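Local coordinates for putative transcriptional regulator protein, LacI family (Rhizobium etli, PDB 3MIZ) that probably binds regulatory DNA regions and controls transcription, most likely as a LacI-family repressor, at residues A[20-25]-A[78-83]; A[96-101]-A[109-114]; A[138-143]-A[175-180]. All blocks are in the same frame, centred on the assembly; numbering follows the deposited sequence.

The contacts run from core to surface. Interaction 2 is buried and rests on backbone: a short parallel strand pairing, with I98 on I111 and M97 beside S110. Interaction 1 is partly buried and joins the loops that follow strands 15-20 and 73-78. It combines a carboxylate bound by an arginine, backbone N-H groups and a water with the packing of M79 and the tyrosines. At the surface, in interaction 3, an asparagine amide and an apolar patch link two turns of the second lobe. Interactions 1 and 2 share the sheet of strands 81-83 and 100-101. Interactions 1 and 3 meet across the lobes, with Y80 packed on L143 and V177. Interactions 2 and 3 do not touch.

Interaction 1 of 3, residues A[20-25]-A[78-83]; sequences TDYVST and TMYRRI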
loop_
_atom_site.group_PDB
_atom_site.type_symbol
_atom_site.label_atom_id
_atom_site.label_comp_id
_atom_site.label_asym_id
_atom_site.label_seq_id
_atom_site.Cartn_x
_atom_site.Cartn_y
_atom_site.Cartn_z
ATOM N N THR A 20 3.242 0.682 16.195
ATOM C CA THR A 20 2.430 -0.103 15.289
ATOM C C THR A 20 2.973 -1.516 15.190
ATOM O O THR A 20 4.110 -1.770 15.565
ATOM C CB THR A 20 2.410 0.500 13.896
ATOM O OG1 THR A 20 1.513 -0.260 13.081
ATOM C CG2 THR A 20 3.811 0.478 13.279
ATOM N N ASP A 21 2.164 -2.434 14.673
ATOM C CA ASP A 21 2.606 -3.814 14.550
ATOM C C ASP A 21 3.154 -4.254 13.192
ATOM O O ASP A 21 4.348 -4.521 13.065
ATOM C CB ASP A 21 1.493 -4.787 14.994
ATOM C CG ASP A 21 0.135 -4.500 14.347
ATOM O OD1 ASP A 21 0.051 -3.665 13.421
ATOM O OD2 ASP A 21 -0.858 -5.131 14.774
ATOM N N TYR A 22 2.306 -4.302 12.169
ATOM C CA TYR A 22 2.751 -4.803 10.868
ATOM C C TYR A 22 2.814 -3.816 9.716
ATOM O O TYR A 22 2.512 -4.176 8.576
ATOM C CB TYR A 22 1.862 -5.978 10.468
ATOM C CG TYR A 22 1.742 -7.024 11.547
ATOM C CD1 TYR A 22 2.806 -7.879 11.841
ATOM C CD2 TYR A 22 0.577 -7.142 12.297
ATOM C CE1 TYR A 22 2.710 -8.825 12.857
ATOM C CE2 TYR A 22 0.469 -8.085 13.316
ATOM C CZ TYR A 22 1.544 -8.923 13.590
ATOM O OH TYR A 22 1.446 -9.843 14.607
ATOM N N VAL A 23 3.234 -2.590 9.996
ATOM C CA VAL A 23 3.305 -1.563 8.963
ATOM C C VAL A 23 4.288 -1.881 7.829
ATOM O O VAL A 23 4.071 -1.469 6.686
ATOM C CB VAL A 23 3.671 -0.181 9.584
ATOM C CG1 VAL A 23 5.137 -0.146 9.970
ATOM C CG2 VAL A 23 3.333 0.934 8.619
ATOM N N SER A 24 5.356 -2.624 8.129
ATOM C CA SER A 24 6.344 -2.946 7.101
ATOM C C SER A 24 5.852 -4.016 6.133
ATOM O O SER A 24 6.462 -4.244 5.092
ATOM C CB SER A 24 7.657 -3.405 7.741
ATOM O OG SER A 24 7.519 -4.679 8.348
ATOM N N THR A 25 4.750 -4.672 6.485
ATOM C CA THR A 25 4.181 -5.713 5.637
ATOM C C THR A 25 2.702 -5.455 5.336
ATOM O O THR A 25 2.076 -6.202 4.582
ATOM C CB THR A 25 4.326 -7.101 6.288
ATOM O OG1 THR A 25 3.723 -8.089 5.444
ATOM C CG2 THR A 25 3.659 -7.121 7.657
ATOM N N THR A 78 -2.859 -0.648 15.280
ATOM C CA THR A 78 -2.699 -1.948 14.642
ATOM C C THR A 78 -3.073 -1.805 13.167
ATOM O O THR A 78 -3.948 -1.005 12.817
ATOM C CB THR A 78 -3.582 -3.016 15.323
ATOM O OG1 THR A 78 -4.939 -2.559 15.397
ATOM C CG2 THR A 78 -3.073 -3.282 16.743
HETATM N N MSE A 79 -2.402 -2.561 12.303
HETATM C CA MSE A 79 -2.682 -2.497 10.868
HETATM C C MSE A 79 -4.096 -2.983 10.553
HETATM O O MSE A 79 -4.761 -2.453 9.660
HETATM C CB MSE A 79 -1.647 -3.315 10.097
HETATM C CG MSE A 79 -0.285 -2.655 10.046
HETATM SE SE MSE A 79 -0.384 -0.914 9.181
HETATM C CE MSE A 79 -0.415 0.252 10.743
ATOM N N TYR A 80 -4.549 -4.009 11.263
ATOM C CA TYR A 80 -5.912 -4.491 11.076
ATOM C C TYR A 80 -6.550 -4.546 12.448
ATOM O O TYR A 80 -5.861 -4.527 13.471
ATOM C CB TYR A 80 -5.966 -5.869 10.389
ATOM C CG TYR A 80 -4.991 -6.893 10.908
ATOM C CD1 TYR A 80 -3.772 -7.108 10.263
ATOM C CD2 TYR A 80 -5.289 -7.663 12.033
ATOM C CE1 TYR A 80 -2.873 -8.069 10.721
ATOM C CE2 TYR A 80 -4.396 -8.619 12.502
ATOM C CZ TYR A 80 -3.195 -8.819 11.840
ATOM O OH TYR A 80 -2.327 -9.786 12.286
ATOM N N ARG A 81 -7.872 -4.607 12.479
ATOM C CA ARG A 81 -8.574 -4.613 13.743
ATOM C C ARG A 81 -8.201 -5.799 14.626
ATOM O O ARG A 81 -8.267 -6.949 14.205
ATOM C CB ARG A 81 -10.070 -4.579 13.485
ATOM C CG ARG A 81 -10.857 -4.030 14.636
ATOM C CD ARG A 81 -12.295 -3.838 14.228
ATOM N NE ARG A 81 -13.140 -3.579 15.381
ATOM C CZ ARG A 81 -14.456 -3.452 15.314
ATOM N NH1 ARG A 81 -15.069 -3.563 14.139
ATOM N NH2 ARG A 81 -15.154 -3.222 16.413
ATOM N N ARG A 82 -7.800 -5.503 15.859
ATOM C CA ARG A 82 -7.387 -6.540 16.797
ATOM C C ARG A 82 -7.878 -6.241 18.209
ATOM O O ARG A 82 -8.228 -5.103 18.536
ATOM C CB ARG A 82 -5.853 -6.626 16.856
ATOM C CG ARG A 82 -5.139 -7.019 15.572
ATOM C CD ARG A 82 -3.627 -6.927 15.767
ATOM N NE ARG A 82 -3.193 -7.719 16.915
ATOM C CZ ARG A 82 -2.020 -7.583 17.527
ATOM N NH1 ARG A 82 -1.141 -6.680 17.106
ATOM N NH2 ARG A 82 -1.729 -8.345 18.578
ATOM N N ILE A 83 -7.913 -7.280 19.034
ATOM C CA ILE A 83 -8.261 -7.151 20.441
ATOM C C ILE A 83 -6.948 -7.590 21.088
ATOM O O ILE A 83 -6.518 -8.737 20.909
ATOM C CB ILE A 83 -9.385 -8.117 20.867
ATOM C CG1 ILE A 83 -10.683 -7.784 20.125
ATOM C CG2 ILE A 83 -9.632 -7.990 22.365
ATOM C CD1 ILE A 83 -11.800 -8.797 20.382
HETATM O O HOH W 1 -2.690 -5.615 12.817
#
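D21 makes the polar part of this contact. D21 CB lies 3.7 Å above the plane of the Y22 ring, displaced toward the rim. CG takes the crowded position between the backbone N and the carbonyl carbon (chi1 50°), which turns the carboxylate to residues 78-83. OD1 receives two N-H groups. M79 N comes to the syn lone pair of D21 OD1 at 2.9 Å, and Y22 N reaches OD1 from above the carboxylate plane at 2.7 Å. D21 OD2 uses its anti lone pair for a salt bridge with R82 NH1, 2.8 Å away, the two charged groups nearly coplanar (14°). D21 OD2 also accepts from water 1 at 2.7 Å. That water accepts from the backbone N of Y80 and lies 3.0 Å above the plane of the Y80 ring, over its centre. An alanine here removes the carboxylate, and would probably loosen the turn at M79 and leave the R82 guanidinium and the water less firmly placed. The Y22 and Y80 rings are almost parallel (6°) but slid apart, so they barely overlap. Selenomethionine M79 bends at chi2 and chi3. M79 CG lies 3.3 Å from Y22 C, SE packs on V23, and CE meets T20 OG1, which is hydrogen-bonded to V77 O. Residues 20-25 follow strand 15-20 and lead on toward helix 30-42. Residues 78-83 turn into strand 81-83, which pairs with strand 100-101. Y80 reaches L143 of the other lobe, consistent with a place at the cleft of a periplasmic-binding-protein-like fold.

Interaction 2 of 3, residues A[96-101]-A[109-114]; sequences VMINCR and PSIEPD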
loop_
_atom_site.group_PDB
_atom_site.type_symbol
_atom_site.label_atom_id
_atom_site.label_comp_id
_atom_site.label_asym_id
_atom_site.label_seq_id
_atom_site.Cartn_x
_atom_site.Cartn_y
_atom_site.Cartn_z
ATOM N N VAL A 96 -3.519 5.937 23.748
ATOM C CA VAL A 96 -4.828 5.791 23.124
ATOM C C VAL A 96 -4.645 4.732 22.038
ATOM O O VAL A 96 -3.696 4.793 21.254
ATOM C CB VAL A 96 -5.331 7.105 22.490
ATOM C CG1 VAL A 96 -6.591 6.842 21.672
ATOM C CG2 VAL A 96 -5.644 8.123 23.582
HETATM N N MSE A 97 -5.527 3.743 22.018
HETATM C CA MSE A 97 -5.446 2.677 21.022
HETATM C C MSE A 97 -6.299 3.023 19.803
HETATM O O MSE A 97 -7.412 3.520 19.942
HETATM C CB MSE A 97 -5.917 1.350 21.640
HETATM C CG MSE A 97 -5.002 0.863 22.762
HETATM SE SE MSE A 97 -5.677 -0.723 23.663
HETATM C CE MSE A 97 -5.354 -1.995 22.261
ATOM N N ILE A 98 -5.762 2.775 18.610
ATOM C CA ILE A 98 -6.486 3.067 17.374
ATOM C C ILE A 98 -6.528 1.844 16.459
ATOM O O ILE A 98 -5.483 1.273 16.120
ATOM C CB ILE A 98 -5.834 4.230 16.600
ATOM C CG1 ILE A 98 -5.738 5.471 17.506
ATOM C CG2 ILE A 98 -6.681 4.555 15.355
ATOM C CD1 ILE A 98 -4.792 6.563 16.975
ATOM N N ASN A 99 -7.742 1.465 16.072
ATOM C CA ASN A 99 -8.016 0.322 15.190
ATOM C C ASN A 99 -7.927 -0.992 15.956
ATOM O O ASN A 99 -7.823 -2.073 15.367
ATOM C CB ASN A 99 -7.032 0.287 14.013
ATOM C CG ASN A 99 -7.592 -0.458 12.813
ATOM O OD1 ASN A 99 -6.850 -0.946 11.962
ATOM N ND2 ASN A 99 -8.910 -0.538 12.737
ATOM N N CYS A 100 -7.966 -0.888 17.278
ATOM C CA CYS A 100 -7.883 -2.049 18.132
ATOM C C CYS A 100 -8.526 -1.745 19.477
ATOM O O CYS A 100 -8.800 -0.588 19.808
ATOM C CB CYS A 100 -6.415 -2.465 18.318
ATOM S SG CYS A 100 -5.304 -1.140 18.907
ATOM N N ARG A 101 -8.777 -2.801 20.240
ATOM C CA ARG A 101 -9.398 -2.688 21.549
ATOM C C ARG A 101 -8.621 -3.567 22.528
ATOM O O ARG A 101 -8.136 -4.641 22.162
ATOM C CB ARG A 101 -10.852 -3.158 21.454
ATOM C CG ARG A 101 -11.416 -3.822 22.694
ATOM C CD ARG A 101 -12.746 -4.480 22.369
ATOM N NE ARG A 101 -12.734 -4.997 21.001
ATOM C CZ ARG A 101 -13.748 -5.625 20.410
ATOM N NH1 ARG A 101 -14.888 -5.839 21.059
ATOM N NH2 ARG A 101 -13.625 -6.017 19.151
ATOM N N PRO A 109 -8.225 3.882 26.598
ATOM C CA PRO A 109 -9.258 4.355 25.677
ATOM C C PRO A 109 -8.948 3.799 24.291
ATOM O O PRO A 109 -7.786 3.568 23.948
ATOM C CB PRO A 109 -9.122 5.874 25.746
ATOM C CG PRO A 109 -7.697 6.081 26.148
ATOM C CD PRO A 109 -7.479 5.012 27.176
ATOM N N SER A 110 -9.986 3.573 23.496
ATOM C CA SER A 110 -9.775 3.022 22.169
ATOM C C SER A 110 -10.810 3.529 21.188
ATOM O O SER A 110 -11.940 3.843 21.561
ATOM C CB SER A 110 -9.822 1.496 22.211
ATOM O OG SER A 110 -11.082 1.042 22.664
ATOM N N ILE A 111 -10.404 3.616 19.929
ATOM C CA ILE A 111 -11.301 4.065 18.880
ATOM C C ILE A 111 -11.081 3.136 17.684
ATOM O O ILE A 111 -9.949 2.930 17.236
ATOM C CB ILE A 111 -11.032 5.556 18.547
ATOM C CG1 ILE A 111 -12.087 6.072 17.571
ATOM C CG2 ILE A 111 -9.616 5.735 18.013
ATOM C CD1 ILE A 111 -12.142 7.608 17.468
ATOM N N GLU A 112 -12.173 2.549 17.204
ATOM C CA GLU A 112 -12.144 1.594 16.099
ATOM C C GLU A 112 -13.221 1.878 15.059
ATOM O O GLU A 112 -14.187 2.595 15.328
ATOM C CB GLU A 112 -12.432 0.190 16.613
ATOM C CG GLU A 112 -11.514 -0.360 17.686
ATOM C CD GLU A 112 -12.133 -1.585 18.331
ATOM O OE1 GLU A 112 -13.015 -1.411 19.199
ATOM O OE2 GLU A 112 -11.759 -2.715 17.958
ATOM N N PRO A 113 -13.085 1.273 13.868
ATOM C CA PRO A 113 -14.058 1.442 12.784
ATOM C C PRO A 113 -15.152 0.404 13.026
ATOM O O PRO A 113 -14.909 -0.615 13.686
ATOM C CB PRO A 113 -13.232 1.133 11.540
ATOM C CG PRO A 113 -12.347 0.034 12.018
ATOM C CD PRO A 113 -11.901 0.533 13.391
ATOM N N ASP A 114 -16.346 0.640 12.496
ATOM C CA ASP A 114 -17.450 -0.288 12.698
ATOM C C ASP A 114 -17.652 -1.232 11.506
ATOM O O ASP A 114 -18.517 -0.997 10.663
ATOM C CB ASP A 114 -18.736 0.499 12.951
ATOM C CG ASP A 114 -19.776 -0.305 13.696
ATOM O OD1 ASP A 114 -19.832 -1.540 13.523
ATOM O OD2 ASP A 114 -20.557 0.316 14.446
#
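Three backbone hydrogen bonds hold the tight part together. The N of selenomethionine M97 gives to P109 O at 3.0 Å in a nearly straight bond (175°). M97 O accepts from I111 N, also at 3.0 Å. N99 N closes the ladder on I111 O at 2.9 Å. Each N-H lies in the plane of the carbonyl it meets. On one face of the pairing I98 and I111 lie side by side, with I98 CG1 3.9 Å from I111 CG2. The CB atoms of M97 and S110 share the other face. V96 crosses P109 at about a right angle. The parallel pairing has no helix between its strands. In this periplasmic-binding-protein-like fold it joins strand 95-97 of the first lobe's parallel sheet to strand 110-113, which pairs in turn with strand 277-285. Helix 253-268 packs on I111 and P109. At I98 and N99 the chain turns a corner, and N99 takes a positive phi (78°). C100 O is then buried without a polar partner, with S110 CB 3.3 Å and E112 CG 3.5 Å away. The looser side is at R101, which is partly exposed. R101 NE is 3.9 Å from E112 OE2, a long ion pair. E112 OE1 stands over one face of the R101 guanidinium, the planes 62° apart, and no N-H points at OE2. The stronger partner of OE2 is R81 NE, in a salt bridge.

Interaction 3 of 3, residues A[138-143]-A[175-180]; sequences RLNPIL and GPVGAE
N140 forms an Asx turn, and its amide joins two loops at the C-terminal ends of strands 134-138 and 167-174. Both loops belong to the second lobe of the periplasmic-binding-protein-like fold. The amide gives two nearly straight hydrogen bonds. N140 ND2 meets the anti lone pair of E180 OE2 at 2.9 Å (171°). N140 ND2 also gives to G175 O at 2.9 Å (173°), with the donor above that carbonyl plane. Both acceptors lie in the amide plane, so they fix the rotation of the group. N140 CG is anti to its backbone N (chi1 -162°), which carries the amide across to 175-180. Alongside, V177 CG2 packs on I142 CG2 at 3.5 Å, tighter than usual, and meets L143 CD2 tip to tip at 3.8 Å. Y80, from the other lobe, touches both L143 and V177.

The next shell sets these groups in place. N140 OD1 accepts from I142 N at 3.1 Å, and L143 N bonds back to N140 O in a type I turn. L143 is the N-cap residue of helix 144-160. On the other loop, residues 176-179 form a type II turn. E180 OE1 is weakly bonded to G178 N and A179 N, so its carboxylate spans the turn and the asparagine. Water 2 donates to N140 OD1 at 2.8 Å and accepts from G175 N at 2.7 Å.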
loop_
_atom_site.group_PDB
_atom_site.type_symbol
_atom_site.label_atom_id
_atom_site.label_comp_id
_atom_site.label_asym_id
_atom_site.label_seq_id
_atom_site.Cartn_x
_atom_site.Cartn_y
_atom_site.Cartn_z
ATOM N N ARG A 138 -15.205 -14.464 1.447
ATOM C CA ARG A 138 -14.565 -14.132 2.715
ATOM C C ARG A 138 -13.093 -13.767 2.769
ATOM O O ARG A 138 -12.239 -14.410 2.154
ATOM C CB ARG A 138 -14.783 -15.285 3.702
ATOM C CG ARG A 138 -16.240 -15.642 3.934
ATOM C CD ARG A 138 -16.356 -16.955 4.690
ATOM N NE ARG A 138 -15.728 -16.884 6.010
ATOM C CZ ARG A 138 -15.631 -17.921 6.839
ATOM N NH1 ARG A 138 -16.113 -19.102 6.480
ATOM N NH2 ARG A 138 -15.073 -17.770 8.033
ATOM N N LEU A 139 -12.814 -12.731 3.551
ATOM C CA LEU A 139 -11.457 -12.276 3.799
ATOM C C LEU A 139 -10.915 -13.277 4.829
ATOM O O LEU A 139 -11.693 -14.003 5.462
ATOM C CB LEU A 139 -11.492 -10.866 4.402
ATOM C CG LEU A 139 -10.186 -10.190 4.827
ATOM C CD1 LEU A 139 -9.290 -9.961 3.627
ATOM C CD2 LEU A 139 -10.511 -8.864 5.503
ATOM N N ASN A 140 -9.594 -13.316 4.984
ATOM C CA ASN A 140 -8.925 -14.217 5.928
ATOM C C ASN A 140 -9.689 -14.333 7.248
ATOM O O ASN A 140 -9.814 -13.358 7.980
ATOM C CB ASN A 140 -7.509 -13.710 6.215
ATOM C CG ASN A 140 -6.617 -14.783 6.822
ATOM O OD1 ASN A 140 -7.084 -15.647 7.567
ATOM N ND2 ASN A 140 -5.332 -14.722 6.515
ATOM N N PRO A 141 -10.203 -15.535 7.573
ATOM C CA PRO A 141 -10.962 -15.789 8.809
ATOM C C PRO A 141 -10.232 -15.470 10.114
ATOM O O PRO A 141 -10.866 -15.290 11.158
ATOM C CB PRO A 141 -11.312 -17.273 8.706
ATOM C CG PRO A 141 -11.383 -17.505 7.244
ATOM C CD PRO A 141 -10.187 -16.734 6.719
ATOM N N ILE A 142 -8.905 -15.405 10.065
ATOM C CA ILE A 142 -8.135 -15.094 11.265
ATOM C C ILE A 142 -8.380 -13.643 11.667
ATOM O O ILE A 142 -8.223 -13.265 12.830
ATOM C CB ILE A 142 -6.618 -15.297 11.032
ATOM C CG1 ILE A 142 -5.862 -15.120 12.353
ATOM C CG2 ILE A 142 -6.107 -14.297 10.014
ATOM C CD1 ILE A 142 -4.364 -15.389 12.252
ATOM N N LEU A 143 -8.773 -12.835 10.692
ATOM C CA LEU A 143 -9.035 -11.430 10.925
ATOM C C LEU A 143 -10.381 -11.191 11.586
ATOM O O LEU A 143 -11.419 -11.645 11.094
ATOM C CB LEU A 143 -8.968 -10.660 9.604
ATOM C CG LEU A 143 -7.580 -10.611 8.959
ATOM C CD1 LEU A 143 -7.639 -9.847 7.651
ATOM C CD2 LEU A 143 -6.613 -9.937 9.922
ATOM N N GLY A 175 -4.476 -18.720 5.929
ATOM C CA GLY A 175 -3.057 -18.762 6.214
ATOM C C GLY A 175 -2.607 -17.503 6.929
ATOM O O GLY A 175 -3.442 -16.705 7.367
ATOM N N PRO A 176 -1.289 -17.293 7.064
ATOM C CA PRO A 176 -0.755 -16.106 7.740
ATOM C C PRO A 176 -1.150 -14.828 7.002
ATOM O O PRO A 176 -1.028 -14.750 5.783
ATOM C CB PRO A 176 0.759 -16.334 7.703
ATOM C CG PRO A 176 0.886 -17.843 7.606
ATOM C CD PRO A 176 -0.201 -18.187 6.632
ATOM N N VAL A 177 -1.622 -13.831 7.744
ATOM C CA VAL A 177 -2.014 -12.557 7.147
ATOM C C VAL A 177 -0.841 -11.966 6.370
ATOM O O VAL A 177 0.281 -11.907 6.874
ATOM C CB VAL A 177 -2.455 -11.547 8.230
ATOM C CG1 VAL A 177 -2.831 -10.223 7.586
ATOM C CG2 VAL A 177 -3.637 -12.106 9.009
ATOM N N GLY A 178 -1.104 -11.535 5.140
ATOM C CA GLY A 178 -0.049 -10.960 4.324
ATOM C C GLY A 178 0.903 -11.994 3.744
ATOM O O GLY A 178 2.019 -11.664 3.346
ATOM N N ALA A 179 0.464 -13.248 3.698
ATOM C CA ALA A 179 1.274 -14.338 3.157
ATOM C C ALA A 179 0.349 -15.536 2.985
ATOM O O ALA A 179 0.758 -16.691 3.096
ATOM C CB ALA A 179 2.402 -14.680 4.119
ATOM N N GLU A 180 -0.910 -15.234 2.698
ATOM C CA GLU A 180 -1.930 -16.250 2.554
ATOM C C GLU A 180 -1.884 -17.103 1.306
ATOM O O GLU A 180 -1.228 -16.783 0.311
ATOM C CB GLU A 180 -3.319 -15.609 2.637
ATOM C CG GLU A 180 -3.604 -14.943 3.963
ATOM C CD GLU A 180 -3.622 -13.432 3.868
ATOM O OE1 GLU A 180 -2.783 -12.868 3.129
ATOM O OE2 GLU A 180 -4.471 -12.813 4.545
HETATM O O HOH W 2 -6.401 -18.311 7.829
#